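Local coordinates for protein nucleoside kinase (Methanococcus jannaschii, PDB 2C4E) that phosphorylates nucleosides, above all inosine, guanosine and cytidine, to their monophosphates with ATP as the best phosphate donor and magnesium or manganese as cofactor, at residues I52-V57 with L287-K292; Y89-E94 with A118-E123; E93-K98 with F112-A117. One frame throughout, in Å; residues are numbered along the deposited sequence.

Contact 1. Residues I52-V57 with L287-K292; sequences IKKLGV and LPTWDK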
# COMPACT_ATOMS: atom_id res chain seq x y z
N ILE A 52 21.68 -10.66 13.79
CA ILE A 52 22.40 -11.65 14.59
C ILE A 52 23.38 -12.40 13.69
O ILE A 52 24.55 -12.55 14.03
CB ILE A 52 21.42 -12.62 15.28
CG1 ILE A 52 20.70 -11.89 16.43
CG2 ILE A 52 22.14 -13.85 15.79
CD1 ILE A 52 19.43 -12.58 16.88
N LYS A 53 22.90 -12.82 12.53
CA LYS A 53 23.72 -13.60 11.60
C LYS A 53 24.88 -12.78 11.08
O LYS A 53 25.98 -13.29 10.96
CB LYS A 53 22.88 -14.13 10.44
CG LYS A 53 23.63 -15.11 9.53
CD LYS A 53 23.98 -16.43 10.25
CE LYS A 53 24.65 -17.40 9.30
NZ LYS A 53 24.71 -18.80 9.84
N LYS A 54 24.63 -11.51 10.80
CA LYS A 54 25.66 -10.59 10.32
C LYS A 54 26.77 -10.42 11.36
O LYS A 54 27.92 -10.23 10.99
CB LYS A 54 25.05 -9.23 9.96
CG LYS A 54 24.50 -9.16 8.53
CD LYS A 54 25.66 -9.17 7.50
CE LYS A 54 25.79 -7.88 6.67
NZ LYS A 54 27.17 -7.32 6.74
N LEU A 55 26.40 -10.49 12.64
CA LEU A 55 27.36 -10.44 13.76
C LEU A 55 28.08 -11.77 14.04
O LEU A 55 28.83 -11.88 15.00
CB LEU A 55 26.68 -9.94 15.03
CG LEU A 55 26.19 -8.49 14.93
CD1 LEU A 55 25.27 -8.16 16.10
CD2 LEU A 55 27.35 -7.53 14.84
N GLY A 56 27.83 -12.78 13.22
CA GLY A 56 28.55 -14.04 13.31
C GLY A 56 27.94 -15.04 14.26
O GLY A 56 28.64 -15.93 14.75
N VAL A 57 26.65 -14.91 14.54
CA VAL A 57 25.94 -15.84 15.42
C VAL A 57 24.86 -16.49 14.59
O VAL A 57 24.18 -15.83 13.82
CB VAL A 57 25.36 -15.13 16.65
CG1 VAL A 57 24.45 -16.08 17.45
CG2 VAL A 57 26.50 -14.58 17.50
N LEU A 287 23.36 -3.42 8.08
CA LEU A 287 23.68 -4.22 9.26
C LEU A 287 25.17 -4.52 9.27
O LEU A 287 25.73 -4.97 8.26
CB LEU A 287 22.85 -5.51 9.30
CG LEU A 287 21.39 -5.31 9.71
CD1 LEU A 287 20.58 -6.55 9.41
CD2 LEU A 287 21.23 -4.93 11.17
N PRO A 288 25.85 -4.23 10.38
CA PRO A 288 27.30 -4.38 10.44
C PRO A 288 27.79 -5.79 10.82
O PRO A 288 27.04 -6.60 11.39
CB PRO A 288 27.68 -3.40 11.54
CG PRO A 288 26.54 -3.50 12.50
CD PRO A 288 25.30 -3.70 11.65
N THR A 289 29.05 -6.05 10.52
CA THR A 289 29.75 -7.23 11.01
C THR A 289 30.23 -6.99 12.43
O THR A 289 30.29 -5.86 12.90
CB THR A 289 30.98 -7.54 10.17
OG1 THR A 289 31.90 -6.44 10.21
CG2 THR A 289 30.62 -7.71 8.70
N TRP A 290 30.61 -8.08 13.09
CA TRP A 290 31.11 -8.04 14.45
C TRP A 290 32.35 -7.16 14.57
O TRP A 290 32.42 -6.28 15.43
CB TRP A 290 31.44 -9.46 14.93
CG TRP A 290 31.94 -9.43 16.32
CD1 TRP A 290 33.24 -9.50 16.73
CD2 TRP A 290 31.16 -9.25 17.50
NE1 TRP A 290 33.31 -9.41 18.10
CE2 TRP A 290 32.04 -9.25 18.60
CE3 TRP A 290 29.78 -9.13 17.75
CZ2 TRP A 290 31.60 -9.10 19.91
CZ3 TRP A 290 29.35 -8.98 19.05
CH2 TRP A 290 30.25 -8.98 20.12
N ASP A 291 33.33 -7.38 13.72
CA ASP A 291 34.57 -6.61 13.81
C ASP A 291 34.31 -5.13 13.58
O ASP A 291 34.94 -4.29 14.21
CB ASP A 291 35.65 -7.14 12.86
CG ASP A 291 36.22 -8.48 13.31
OD1 ASP A 291 35.94 -8.93 14.46
OD2 ASP A 291 36.96 -9.15 12.57
N LYS A 292 33.37 -4.79 12.69
CA LYS A 292 33.05 -3.39 12.44
C LYS A 292 32.39 -2.73 13.65
O LYS A 292 32.62 -1.55 13.93
CB LYS A 292 32.15 -3.23 11.20
CG LYS A 292 32.86 -3.49 9.88
CD LYS A 292 33.66 -2.28 9.40
CE LYS A 292 34.51 -2.62 8.19
NZ LYS A 292 35.51 -1.56 7.88
O HOH W 1 30.52 -10.77 11.83
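The bent side chain of Lys54 crosses that of Leu287 and ends on its carbonyl oxygen: Lys54 NZ donates to Leu287 O at 3.1 Å. The chain bends at chi2, chi3 and chi4 to get there, and Lys54 CG lies beside the backbone N (chi1 -86°), where it meets Leu287 CB at 4.1 Å. The donor stands 27° off the carbonyl plane. Nearer the main chain, Lys54 CB rests on Pro288 O. The carbonyl of Lys54 serves the other segment as well: it receives a nearly straight CA-H...O contact from Thr289, with Thr289 CA to Lys54 O 3.5 Å and an angle of 168° at the hydrogen, and a water that donates to Lys54 O accepts from Trp290 N, bridging the two backbones.

Leu55 supplies the apolar half, with Leu55 CD2 4.1 Å from Trp290 CE3. The same methyl also lies against a carbonyl, Leu55 CD2 to Pro288 O being 3.6 Å, while Leu55 O sits 3.6 Å from Trp290 CB and approaches the indole obliquely. That indole also forms a cation-pi pair with Lys259, and the same lysine donates to Leu55 O. Helix 263-277 backs Leu287, Pro288 and Trp290.

Two helix ends therefore meet here. Gly56, with positive phi and bonds back into the last turn, closes helix 44-54 in a Schellman motif. Thr289 is the N-cap of the C-terminal helix 290-299, Thr289 OG1 accepting a weak 3.3 Å bond from Lys292 N. The contact thus joins a helix C-cap to a helix N-cap in the ribokinase fold.

Contact 2. Residues Y89-E94 with A118-E123; sequences YYSEEE and AKHYKE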
# COMPACT_ATOMS: atom_id res chain seq x y z
N TYR A 89 6.49 -21.24 8.27
CA TYR A 89 5.23 -21.72 7.75
C TYR A 89 4.92 -20.96 6.47
O TYR A 89 4.90 -19.74 6.47
CB TYR A 89 4.11 -21.52 8.77
CG TYR A 89 2.78 -22.00 8.25
CD1 TYR A 89 1.91 -21.14 7.59
CD2 TYR A 89 2.41 -23.34 8.38
CE1 TYR A 89 0.70 -21.59 7.09
CE2 TYR A 89 1.20 -23.80 7.89
CZ TYR A 89 0.35 -22.92 7.24
OH TYR A 89 -0.86 -23.35 6.74
N TYR A 90 4.68 -21.69 5.38
CA TYR A 90 4.35 -21.09 4.09
C TYR A 90 2.86 -21.24 3.84
O TYR A 90 2.34 -22.36 3.76
CB TYR A 90 5.12 -21.79 2.97
CG TYR A 90 6.57 -21.39 2.86
CD1 TYR A 90 7.53 -21.86 3.76
CD2 TYR A 90 6.99 -20.54 1.84
CE1 TYR A 90 8.86 -21.49 3.64
CE2 TYR A 90 8.32 -20.17 1.71
CZ TYR A 90 9.25 -20.64 2.62
OH TYR A 90 10.56 -20.26 2.48
N SER A 91 2.16 -20.11 3.70
CA SER A 91 0.73 -20.11 3.44
C SER A 91 0.48 -20.29 1.94
O SER A 91 1.20 -19.74 1.12
CB SER A 91 0.10 -18.80 3.91
OG SER A 91 -1.30 -18.81 3.70
N GLU A 92 -0.54 -21.07 1.61
CA GLU A 92 -0.98 -21.25 0.23
C GLU A 92 -1.96 -20.15 -0.18
O GLU A 92 -2.03 -19.77 -1.35
CB GLU A 92 -1.66 -22.63 0.06
CG GLU A 92 -0.83 -23.82 0.54
CD GLU A 92 -1.49 -25.16 0.26
OE1 GLU A 92 -2.56 -25.44 0.86
OE2 GLU A 92 -0.96 -25.93 -0.57
N GLU A 93 -2.71 -19.63 0.80
CA GLU A 93 -3.86 -18.75 0.55
C GLU A 93 -3.57 -17.25 0.73
O GLU A 93 -4.05 -16.42 -0.05
CB GLU A 93 -5.04 -19.16 1.44
CG GLU A 93 -4.68 -19.47 2.90
CD GLU A 93 -5.88 -19.49 3.84
OE1 GLU A 93 -6.95 -18.96 3.47
OE2 GLU A 93 -5.76 -20.05 4.95
N GLU A 94 -2.80 -16.93 1.77
CA GLU A 94 -2.51 -15.56 2.17
C GLU A 94 -1.19 -15.12 1.54
O GLU A 94 -0.30 -15.95 1.32
CB GLU A 94 -2.44 -15.45 3.71
CG GLU A 94 -3.63 -16.07 4.46
CD GLU A 94 -4.97 -15.51 4.01
OE1 GLU A 94 -5.04 -14.31 3.65
OE2 GLU A 94 -5.96 -16.27 4.01
N ALA A 118 0.13 -13.98 8.80
CA ALA A 118 0.13 -14.01 10.27
C ALA A 118 -1.19 -14.54 10.86
O ALA A 118 -1.24 -14.92 12.04
CB ALA A 118 0.42 -12.62 10.82
N LYS A 119 -2.25 -14.58 10.06
CA LYS A 119 -3.49 -15.22 10.49
C LYS A 119 -3.26 -16.68 10.91
O LYS A 119 -4.03 -17.24 11.69
CB LYS A 119 -4.60 -15.11 9.42
CG LYS A 119 -4.38 -15.96 8.17
CD LYS A 119 -4.86 -17.39 8.37
CE LYS A 119 -5.60 -17.93 7.20
NZ LYS A 119 -6.29 -19.21 7.52
N HIS A 120 -2.21 -17.30 10.38
CA HIS A 120 -1.96 -18.72 10.62
C HIS A 120 -1.39 -19.03 12.01
O HIS A 120 -1.46 -20.18 12.43
CB HIS A 120 -1.02 -19.31 9.55
CG HIS A 120 -1.64 -19.42 8.20
ND1 HIS A 120 -2.70 -20.26 7.93
CD2 HIS A 120 -1.36 -18.80 7.03
CE1 HIS A 120 -3.04 -20.15 6.66
NE2 HIS A 120 -2.24 -19.27 6.09
N TYR A 121 -0.81 -18.05 12.72
CA TYR A 121 -0.26 -18.34 14.05
C TYR A 121 -1.28 -19.03 14.97
O TYR A 121 -0.92 -19.95 15.70
CB TYR A 121 0.30 -17.10 14.76
CG TYR A 121 1.59 -16.57 14.17
CD1 TYR A 121 1.60 -15.39 13.45
CD2 TYR A 121 2.79 -17.28 14.29
CE1 TYR A 121 2.75 -14.89 12.89
CE2 TYR A 121 3.96 -16.78 13.73
CZ TYR A 121 3.93 -15.58 13.03
OH TYR A 121 5.06 -15.08 12.45
N LYS A 122 -2.53 -18.59 14.95
CA LYS A 122 -3.55 -19.20 15.83
C LYS A 122 -3.86 -20.66 15.49
O LYS A 122 -4.45 -21.37 16.30
CB LYS A 122 -4.82 -18.34 15.88
CG LYS A 122 -5.59 -18.24 14.59
CD LYS A 122 -6.79 -17.29 14.75
CE LYS A 122 -7.33 -16.77 13.43
NZ LYS A 122 -6.25 -16.23 12.55
N GLU A 123 -3.47 -21.10 14.30
CA GLU A 123 -3.61 -22.51 13.90
C GLU A 123 -2.43 -23.37 14.34
O GLU A 123 -2.50 -24.59 14.25
CB GLU A 123 -3.73 -22.61 12.37
CG GLU A 123 -4.94 -21.91 11.77
CD GLU A 123 -4.73 -21.51 10.32
OE1 GLU A 123 -3.87 -22.12 9.63
OE2 GLU A 123 -5.42 -20.58 9.86
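His120, a buried histidine of the 3-10 segment 118-123, has both ring nitrogens engaged and both ring faces covered. His120 NE2 pairs with Ser91 OG at 2.6 Å, the hydroxyl lying near the ring plane; either atom could be the donor. His120 ND1 donates to Glu123 OE1 at 2.8 Å, almost straight at 172°, with the carboxylate oxygen in the imidazole plane. Over one face comes Tyr89 CE1, 3.4 Å from His120 CG and offset toward the rim; the two ring planes are inclined at 50°, so the pair is oblique. Lys119 CD covers the opposite face, over the ring centre.

The bend at chi2 (84°) puts Lys119 CD over the imidazole, and the further bend at chi3 carries CE on toward the carboxylates. Lys119 NZ then joins two of them: it reaches Glu93 OE2 at 2.8 Å from above the carboxylate plane and Glu123 OE2, also at 2.8 Å, on the syn lone pair. Glu94 CG packs against Lys119 CG at 3.8 Å.

Ser91 OG accepts from Glu94 N at 3.1 Å as well, so one hydroxyl oxygen bonds both the imidazole and the backbone three residues on. The features are those of an ST motif linked through a His-carboxylate hydrogen bond to a Glu93-Lys119-Glu123 salt-bridge network, here tying the chain beyond strand 89-90 to the 3-10 segment 118-123.

Contact 3. Residues E93-K98 with F112-A117; sequences EEETPK and FFLWGA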
# COMPACT_ATOMS: atom_id res chain seq x y z
N GLU A 93 -2.71 -19.63 0.80
CA GLU A 93 -3.86 -18.75 0.55
C GLU A 93 -3.57 -17.25 0.73
O GLU A 93 -4.05 -16.42 -0.05
CB GLU A 93 -5.04 -19.16 1.44
CG GLU A 93 -4.68 -19.47 2.90
CD GLU A 93 -5.88 -19.49 3.84
OE1 GLU A 93 -6.95 -18.96 3.47
OE2 GLU A 93 -5.76 -20.05 4.95
N GLU A 94 -2.80 -16.93 1.77
CA GLU A 94 -2.51 -15.56 2.17
C GLU A 94 -1.19 -15.12 1.54
O GLU A 94 -0.30 -15.95 1.32
CB GLU A 94 -2.44 -15.45 3.71
CG GLU A 94 -3.63 -16.07 4.46
CD GLU A 94 -4.97 -15.51 4.01
OE1 GLU A 94 -5.04 -14.31 3.65
OE2 GLU A 94 -5.96 -16.27 4.01
N GLU A 95 -1.05 -13.81 1.31
CA GLU A 95 0.27 -13.20 1.04
C GLU A 95 1.09 -12.89 2.31
O GLU A 95 0.55 -12.87 3.42
CB GLU A 95 0.11 -11.89 0.26
CG GLU A 95 -0.45 -10.71 1.05
CD GLU A 95 -0.86 -9.56 0.13
OE1 GLU A 95 0.02 -8.85 -0.41
OE2 GLU A 95 -2.08 -9.37 -0.08
N THR A 96 2.40 -12.63 2.12
CA THR A 96 3.35 -12.31 3.19
C THR A 96 2.98 -10.98 3.87
O THR A 96 2.60 -10.05 3.17
CB THR A 96 4.79 -12.18 2.59
OG1 THR A 96 5.15 -13.40 1.92
CG2 THR A 96 5.87 -11.97 3.67
N PRO A 97 3.10 -10.86 5.21
CA PRO A 97 2.81 -9.57 5.86
C PRO A 97 3.60 -8.40 5.25
O PRO A 97 4.76 -8.57 4.86
CB PRO A 97 3.25 -9.81 7.32
CG PRO A 97 3.03 -11.27 7.52
CD PRO A 97 3.44 -11.90 6.20
N LYS A 98 2.96 -7.24 5.16
CA LYS A 98 3.57 -6.06 4.54
C LYS A 98 3.26 -4.79 5.32
O LYS A 98 2.20 -4.70 5.92
CB LYS A 98 3.08 -5.91 3.10
CG LYS A 98 3.63 -6.97 2.16
CD LYS A 98 2.89 -7.03 0.85
CE LYS A 98 3.34 -8.23 0.02
NZ LYS A 98 2.67 -9.52 0.47
N PHE A 112 0.79 1.49 8.01
CA PHE A 112 -0.21 0.42 7.98
C PHE A 112 0.48 -0.94 7.95
O PHE A 112 1.57 -1.07 7.38
CB PHE A 112 -1.09 0.56 6.74
CG PHE A 112 -2.06 1.72 6.79
CD1 PHE A 112 -2.07 2.67 5.78
CD2 PHE A 112 -2.97 1.85 7.84
CE1 PHE A 112 -2.96 3.74 5.82
CE2 PHE A 112 -3.86 2.91 7.88
CZ PHE A 112 -3.86 3.85 6.87
N PHE A 113 -0.14 -1.97 8.54
CA PHE A 113 0.45 -3.31 8.55
C PHE A 113 -0.55 -4.37 8.06
O PHE A 113 -1.55 -4.63 8.72
CB PHE A 113 0.95 -3.68 9.94
CG PHE A 113 1.68 -4.99 9.99
CD1 PHE A 113 2.93 -5.12 9.39
CD2 PHE A 113 1.12 -6.10 10.62
CE1 PHE A 113 3.61 -6.33 9.43
CE2 PHE A 113 1.79 -7.31 10.65
CZ PHE A 113 3.04 -7.43 10.06
N LEU A 114 -0.28 -4.93 6.89
CA LEU A 114 -1.11 -6.00 6.34
C LEU A 114 -0.78 -7.32 7.05
O LEU A 114 0.29 -7.87 6.89
CB LEU A 114 -0.87 -6.13 4.83
CG LEU A 114 -1.76 -7.12 4.07
CD1 LEU A 114 -3.22 -6.78 4.25
CD2 LEU A 114 -1.39 -7.12 2.59
N TRP A 115 -1.75 -7.81 7.82
CA TRP A 115 -1.61 -9.02 8.64
C TRP A 115 -1.31 -10.26 7.79
O TRP A 115 -0.38 -11.00 8.08
CB TRP A 115 -2.91 -9.20 9.41
CG TRP A 115 -2.91 -10.23 10.48
CD1 TRP A 115 -3.76 -11.28 10.58
CD2 TRP A 115 -2.07 -10.27 11.64
NE1 TRP A 115 -3.49 -12.00 11.72
CE2 TRP A 115 -2.45 -11.40 12.39
CE3 TRP A 115 -1.02 -9.48 12.12
CZ2 TRP A 115 -1.83 -11.76 13.58
CZ3 TRP A 115 -0.40 -9.84 13.31
CH2 TRP A 115 -0.81 -10.96 14.03
N GLY A 116 -2.09 -10.46 6.72
CA GLY A 116 -1.86 -11.53 5.76
C GLY A 116 -1.72 -12.92 6.38
O GLY A 116 -2.64 -13.38 7.09
N ALA A 117 -0.56 -13.55 6.12
CA ALA A 117 -0.26 -14.92 6.57
C ALA A 117 -0.07 -15.08 8.08
O ALA A 117 -0.06 -16.21 8.58
CB ALA A 117 1.00 -15.44 5.85
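Leu114 lays its CD2 methyl against the carboxylate of Glu95, 3.5 Å from Glu95 CD, the two side chains crossing at about a right angle. Glu95 is steadied from its own segment: Lys98 NZ forms a salt bridge to Glu95 OE1 on the anti lone pair, donates to Thr96 O and has a further salt bridge to Asp68. On another side of the contact Pro97 CB meets Phe113 CZ at 3.6 Å; Phe113 CG is anti to the backbone N (chi1 -174°), which directs the ring from that side of the backbone. Phe113 and its neighbour Phe112 belong to the substrate-binding site.

Lys98 and Leu114 form an antiparallel hydrogen-bonded pair, Leu114 N to Lys98 O 2.7 Å and Lys98 N to Leu114 O 3.2 Å, where strand 98-103 begins and strand 109-114 ends in the four-stranded lid sheet of the ribokinase fold. Phe113 and Leu114 also pair in a parallel ladder with a strand of the second subunit, carrying the sheet across the dimer interface.

Beyond the Lys98-Leu114 pair the backbones stay joined by Ala117 N to Glu95 O at 3.0 Å, bent to 133° at the hydrogen. Gly116, at positive phi (52°), brings its CA to 3.6 Å from Glu95 O, and Glu94 CB packs on Ala117 N.

Contacts 2 and 3 are neighbours that share Glu93 and Glu94: their centres lie 9 Å apart, and Ser91 CB meets Ala117 CB at 4.0 Å. Together they follow one pair of chain segments from the Lys98-Leu114 end of the lid strands into the loops beyond. Contact 1 lies well away, its centre about 31 Å from that of contact 2 and 29 Å from that of contact 3, yet the loop it closes along the chain encloses both. Contacts 1 and 3 approach the nucleoside site: the Leu287 side chain is about 6 Å from that of Asn47, and Phe113, itself substrate-binding, about 6 Å from Asp17 between side chains. Contact 2 is a step further off, the Lys119 side chain about 10 Å from that of Phe113.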